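Local coordinates for methylmalonyl-CoA carboxyltransferase 12S subunit (Propionibacterium freudenreichii, PDB 1ON3), which transfers the carboxyl group of methylmalonyl-CoA to the biotin of the 1.3S subunit, forming propanoyl-CoA and carboxylated biotin, as the hexameric core of transcarboxylase, at the interface of chains A and B. Residues are numbered along the deposited sequence; one frame, centred on the assembly and turned at random. Chains: chain A/B, Methylmalonyl-CoA carboxyltransferase 12S subunit.

Contact 1: the interface of chains A and B. Residues chain A 201-203, 208, 221, 227; chain B 380, 385.
Two successive backbone amides, those of A:Ile202 and A:Thr203 in the loop that follows strand 199-201, point at the carboxylate of B:Glu380 from helix 377-381 of the other chain. The two bonds differ in geometry. A:Ile202 N gives a fairly straight bond to OE1 of B:Glu380 at 3.1 Å, on the syn side of that oxygen and 25° out of the carboxylate plane. A:Thr203 N approaches OE2 of B:Glu380 from above the plane, at 3.2 Å. A water adds a further link to the carboxylate, lying 2.8 Å from the hydroxyl OG1 of A:Thr203 and 3.0 Å from OE2 of B:Glu380. The chain of B:Glu380 bends at the CB-CG bond (chi2 -63°), and its CG lies against the methyl CD1 of A:Leu221, 3.5 Å away. Beside this polar centre, CG1 of A:Ile202 meets CG1 of B:Ile385 at 3.7 Å, the two branched chains crossing obliquely, and the methyl CD1 of B:Ile385 touches the imidazole carbon CE1 of A:His227. With A:Ile202 and A:Thr203 also lining the methylmalonic acid pocket, the contact probably helps hold this ligand-binding loop in place from the neighbouring subunit.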
# COMPACT_ATOMS: atom_id res chain seq x y z
N PHE A 201 31.92 -9.00 29.45
CA PHE A 201 32.74 -9.89 28.63
C PHE A 201 32.00 -11.17 28.27
O PHE A 201 31.05 -11.56 28.94
CB PHE A 201 34.06 -10.23 29.35
CG PHE A 201 33.89 -10.59 30.79
CD1 PHE A 201 33.25 -11.76 31.16
CD2 PHE A 201 34.33 -9.73 31.79
CE1 PHE A 201 33.04 -12.08 32.51
CE2 PHE A 201 34.13 -10.03 33.14
CZ PHE A 201 33.49 -11.21 33.49
N ILE A 202 32.42 -11.80 27.18
CA ILE A 202 31.80 -13.04 26.73
C ILE A 202 32.42 -14.19 27.52
O ILE A 202 31.71 -15.10 27.98
CB ILE A 202 32.03 -13.24 25.21
CG1 ILE A 202 31.30 -12.14 24.42
CG2 ILE A 202 31.54 -14.62 24.77
CD1 ILE A 202 29.80 -12.10 24.66
N THR A 203 33.73 -14.15 27.69
CA THR A 203 34.43 -15.19 28.44
C THR A 203 35.24 -14.54 29.56
O THR A 203 36.09 -13.69 29.30
CB THR A 203 35.38 -15.99 27.52
OG1 THR A 203 34.66 -16.44 26.36
CG2 THR A 203 35.97 -17.19 28.27
N ILE A 208 39.54 -17.87 30.46
CA ILE A 208 40.58 -17.47 29.51
C ILE A 208 41.94 -18.03 29.95
O ILE A 208 42.65 -18.65 29.16
CB ILE A 208 40.66 -15.93 29.38
CG1 ILE A 208 39.49 -15.42 28.55
CG2 ILE A 208 41.99 -15.51 28.77
CD1 ILE A 208 39.55 -13.94 28.23
N LEU A 221 40.29 -6.77 31.27
CA LEU A 221 39.56 -7.46 30.22
C LEU A 221 38.28 -6.77 29.76
O LEU A 221 38.09 -6.54 28.57
CB LEU A 221 39.23 -8.88 30.66
CG LEU A 221 38.54 -9.73 29.60
CD1 LEU A 221 39.53 -10.06 28.49
CD2 LEU A 221 38.02 -11.01 30.22
N HIS A 227 36.53 -1.48 27.03
CA HIS A 227 35.50 -1.56 25.99
C HIS A 227 35.43 -0.31 25.13
O HIS A 227 35.19 -0.40 23.93
CB HIS A 227 34.14 -1.84 26.62
CG HIS A 227 33.98 -3.25 27.09
ND1 HIS A 227 33.98 -4.32 26.22
CD2 HIS A 227 33.86 -3.77 28.33
CE1 HIS A 227 33.87 -5.44 26.91
NE2 HIS A 227 33.79 -5.13 28.19
N GLU B 380 38.13 -10.57 23.04
CA GLU B 380 37.37 -9.55 23.76
C GLU B 380 37.82 -8.19 23.22
O GLU B 380 37.00 -7.35 22.83
CB GLU B 380 37.63 -9.62 25.27
CG GLU B 380 37.26 -10.95 25.94
CD GLU B 380 35.77 -11.30 25.87
OE1 GLU B 380 34.93 -10.41 26.13
OE2 GLU B 380 35.44 -12.47 25.59
N ILE B 385 32.01 -9.08 21.27
CA ILE B 385 30.64 -8.73 21.65
C ILE B 385 29.84 -8.14 20.48
O ILE B 385 28.72 -8.56 20.23
CB ILE B 385 30.61 -7.73 22.84
CG1 ILE B 385 30.95 -8.46 24.15
CG2 ILE B 385 29.20 -7.11 22.96
CD1 ILE B 385 31.07 -7.54 25.35
O HOH W 1 34.89 -14.96 24.05

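Contact 2: the interface of chains A and B. Residues chain A 517-518, 520; chain B 355, 358-359, 397, 399.
The imidazole of A:His518 has the carbonyl O of B:Asn355 and the carboxylate oxygen OD1 of B:Asp358 at its edge, in plane, while the side-chain amide of B:Asn355 has its plane turned 17° from that of the ring, with CG of B:Asn355 3.5 Å from ring carbon CE1. In this carboxyl transferase family member, the C-terminal tail of one subunit docks against helix 344-359 and the end of helix 384-397 of another, and the B:Glu397 carboxylate approaches CD2 of A:His518 nearly parallel to the ring. CG of A:His518 sits between the backbone N and the carbonyl carbon (chi1 52°), carrying the ring to B:Asp358, where NE2 of A:His518 donates to the anti lone pair of OD1 at 2.7 Å, ring and carboxylate nearly coplanar. A:Lys517 runs out extended beyond CG, carrying its ammonium NZ to a salt bridge with OD2 of B:Asp358 at 2.8 Å. The same NZ donates to the backbone O of B:Asp358 and to the hydroxyl OG1 of B:Thr399, each at 2.8 Å. B:Thr399 N reaches OD2 of B:Asp358 from the face opposite the lysine, a bond that should fix the carboxylate's rotation. A water joins A:Lys517 N to the backbone O of B:Ser359, whose OG bonds weakly to OD1 of A:Asn520.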
# COMPACT_ATOMS: atom_id res chain seq x y z
N LYS A 517 13.99 -6.26 1.29
CA LYS A 517 13.86 -6.60 2.70
C LYS A 517 14.87 -5.73 3.42
O LYS A 517 14.59 -5.15 4.48
CB LYS A 517 14.23 -8.06 2.96
CG LYS A 517 13.26 -9.08 2.47
CD LYS A 517 13.74 -10.42 2.99
CE LYS A 517 12.77 -11.52 2.73
NZ LYS A 517 13.29 -12.76 3.34
N HIS A 518 16.06 -5.68 2.84
CA HIS A 518 17.18 -4.91 3.36
C HIS A 518 18.33 -5.06 2.38
O HIS A 518 18.34 -5.97 1.55
CB HIS A 518 17.61 -5.41 4.75
CG HIS A 518 17.88 -6.89 4.81
ND1 HIS A 518 18.97 -7.48 4.20
CD2 HIS A 518 17.18 -7.89 5.38
CE1 HIS A 518 18.92 -8.79 4.39
NE2 HIS A 518 17.85 -9.06 5.10
N ASN A 520 22.58 -5.38 1.72
CA ASN A 520 23.52 -6.30 2.33
C ASN A 520 24.68 -5.49 2.92
O ASN A 520 25.68 -5.21 2.28
CB ASN A 520 23.97 -7.33 1.29
CG ASN A 520 22.79 -8.19 0.80
OD1 ASN A 520 21.88 -8.52 1.58
ND2 ASN A 520 22.80 -8.57 -0.49
N ASN B 355 22.54 -12.90 6.03
CA ASN B 355 21.87 -11.70 5.57
C ASN B 355 21.60 -11.78 4.06
O ASN B 355 20.50 -11.44 3.61
CB ASN B 355 22.72 -10.47 5.87
CG ASN B 355 21.89 -9.28 6.26
OD1 ASN B 355 21.05 -9.36 7.17
ND2 ASN B 355 22.10 -8.15 5.59
N ASP B 358 18.75 -14.24 3.22
CA ASP B 358 17.46 -13.64 3.55
C ASP B 358 17.01 -12.62 2.49
O ASP B 358 15.84 -12.62 2.08
CB ASP B 358 17.53 -12.96 4.92
CG ASP B 358 16.21 -12.36 5.33
OD1 ASP B 358 16.18 -11.15 5.63
OD2 ASP B 358 15.19 -13.09 5.36
N SER B 359 17.92 -11.76 2.04
CA SER B 359 17.59 -10.75 1.04
C SER B 359 17.08 -11.36 -0.26
O SER B 359 16.27 -10.75 -0.96
CB SER B 359 18.81 -9.86 0.74
OG SER B 359 19.80 -10.59 0.04
N GLU B 397 16.44 -11.13 12.33
CA GLU B 397 15.82 -10.29 11.32
C GLU B 397 15.34 -11.09 10.10
O GLU B 397 14.37 -10.71 9.44
CB GLU B 397 16.83 -9.24 10.87
CG GLU B 397 16.44 -8.50 9.63
CD GLU B 397 17.53 -7.55 9.20
OE1 GLU B 397 18.64 -8.02 8.87
OE2 GLU B 397 17.27 -6.33 9.19
N THR B 399 13.61 -13.57 7.56
CA THR B 399 12.24 -14.06 7.46
C THR B 399 12.12 -15.29 6.57
O THR B 399 11.04 -15.86 6.45
CB THR B 399 11.30 -12.96 6.93
OG1 THR B 399 11.81 -12.43 5.69
CG2 THR B 399 11.17 -11.84 7.95
O HOH W 2 15.70 -8.08 -0.26

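Contact 3: the interface of chains A and B. Residues chain A 448-449, 469-470, 473-474; chain B 72-73, 144.
Aromatic contacts dominate where B:Phe73, from a loop of chain B, inserts its ring among side chains of chain A. The CZ edge of A:Phe449 points at one face of B:Phe73, with planes 77° apart and centroids 5.3 Å apart. At the rim of the B:Phe73 ring, CE2 of A:Phe474 comes 3.3 Å from CE2 of B:Phe73. The tip of B:Phe73, at CZ, packs on CA of A:Tyr470 and the methyl of A:Ala473, while CD1 of B:Leu72 lies 3.5 Å from CZ of A:Phe474. Separately, the CG2 methyls of A:Ile448 and B:Ile144 pack together, 3.7 Å apart.

The polar component is a hydrogen bond from the phenol OH of A:Tyr470 to the backbone O of B:Ile144, 2.9 Å long and directed at a lone pair in the carbonyl plane. With CG anti to the backbone N (chi1 -172°), A:Tyr470 carries its hydroxyl to that carbonyl. A phenylalanine here would probably leave the B:Ile144 carbonyl without this donor, losing the bond that ties it to helix 459-474.

On chain A the site spans the end of helix 441-448, the loop residue after it and one side of helix 459-474; on chain B it combines the 72-73 loop with 3-10 helix 144-146, where B:Ile144 also borders the methylmalonyl-CoA pocket.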
# COMPACT_ATOMS: atom_id res chain seq x y z
N ILE A 448 51.37 10.49 -14.06
CA ILE A 448 51.02 10.95 -15.40
C ILE A 448 52.10 11.80 -16.06
O ILE A 448 52.09 11.97 -17.28
CB ILE A 448 49.68 11.75 -15.38
CG1 ILE A 448 49.84 13.04 -14.57
CG2 ILE A 448 48.57 10.89 -14.79
CD1 ILE A 448 48.58 13.91 -14.58
N PHE A 449 53.03 12.32 -15.28
CA PHE A 449 54.11 13.14 -15.83
C PHE A 449 55.46 12.44 -15.69
O PHE A 449 56.51 13.03 -15.96
CB PHE A 449 54.15 14.49 -15.12
CG PHE A 449 52.87 15.27 -15.21
CD1 PHE A 449 52.34 15.89 -14.08
CD2 PHE A 449 52.19 15.39 -16.42
CE1 PHE A 449 51.16 16.62 -14.15
CE2 PHE A 449 51.01 16.13 -16.50
CZ PHE A 449 50.50 16.75 -15.36
N GLU A 469 50.67 22.65 -11.70
CA GLU A 469 49.74 22.59 -12.82
C GLU A 469 48.55 21.68 -12.49
O GLU A 469 47.40 22.05 -12.69
CB GLU A 469 50.47 22.07 -14.06
CG GLU A 469 49.93 22.60 -15.37
CD GLU A 469 50.74 22.14 -16.56
OE1 GLU A 469 51.98 22.32 -16.55
OE2 GLU A 469 50.13 21.59 -17.51
N TYR A 470 48.86 20.48 -11.99
CA TYR A 470 47.85 19.51 -11.61
C TYR A 470 47.04 20.07 -10.44
O TYR A 470 45.82 19.94 -10.37
CB TYR A 470 48.52 18.21 -11.19
CG TYR A 470 47.55 17.07 -10.96
CD1 TYR A 470 47.16 16.24 -12.01
CD2 TYR A 470 47.00 16.84 -9.69
CE1 TYR A 470 46.23 15.20 -11.81
CE2 TYR A 470 46.08 15.82 -9.48
CZ TYR A 470 45.70 15.00 -10.55
OH TYR A 470 44.78 14.00 -10.33
N ALA A 473 44.57 22.74 -11.61
CA ALA A 473 43.58 22.30 -12.57
C ALA A 473 42.47 21.49 -11.91
O ALA A 473 41.34 21.44 -12.41
CB ALA A 473 44.24 21.46 -13.68
N PHE A 474 42.78 20.88 -10.77
CA PHE A 474 41.80 20.03 -10.10
C PHE A 474 41.51 20.23 -8.61
O PHE A 474 40.36 20.12 -8.18
CB PHE A 474 42.21 18.57 -10.24
CG PHE A 474 42.13 18.04 -11.63
CD1 PHE A 474 40.94 18.06 -12.33
CD2 PHE A 474 43.25 17.46 -12.22
CE1 PHE A 474 40.85 17.51 -13.60
CE2 PHE A 474 43.17 16.91 -13.49
CZ PHE A 474 41.97 16.93 -14.18
N LEU B 72 41.93 17.65 -20.28
CA LEU B 72 43.15 18.00 -19.56
C LEU B 72 44.23 16.93 -19.58
O LEU B 72 43.97 15.73 -19.65
CB LEU B 72 42.83 18.31 -18.10
CG LEU B 72 42.05 19.59 -17.79
CD1 LEU B 72 41.88 19.71 -16.29
CD2 LEU B 72 42.79 20.79 -18.34
N PHE B 73 45.47 17.40 -19.51
CA PHE B 73 46.63 16.52 -19.48
C PHE B 73 46.67 15.42 -20.54
O PHE B 73 46.84 14.24 -20.23
CB PHE B 73 46.77 15.93 -18.09
CG PHE B 73 46.80 16.97 -17.01
CD1 PHE B 73 47.74 18.01 -17.05
CD2 PHE B 73 45.88 16.95 -15.96
CE1 PHE B 73 47.76 19.01 -16.07
CE2 PHE B 73 45.88 17.94 -14.98
CZ PHE B 73 46.82 18.97 -15.03
N ILE B 144 43.93 9.16 -13.16
CA ILE B 144 44.57 10.34 -12.61
C ILE B 144 44.52 11.62 -13.44
O ILE B 144 44.38 12.70 -12.87
CB ILE B 144 46.04 10.01 -12.24
CG1 ILE B 144 46.05 8.83 -11.26
CG2 ILE B 144 46.72 11.23 -11.62
CD1 ILE B 144 47.42 8.28 -10.94

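Taken together, the contacts illustrate how a two-fold oligomer interface combines polar anchors with apolar knobs at separate points, each with its twin when the chains are exchanged. The C-alpha centres of contact 1 and contact 2 lie about 29 Å apart; contact 3 is about 51 Å from contact 1 and about 44 Å from contact 2. Helix 384-397 of chain B serves both of the nearer sites, its start at contact 1 and its end at contact 2. Contacts 1 and 3 both touch residues of ligand pockets, whereas contact 2 anchors the tail. Assembly of the homohexameric core is thus likely to be coupled to shaping the active sites.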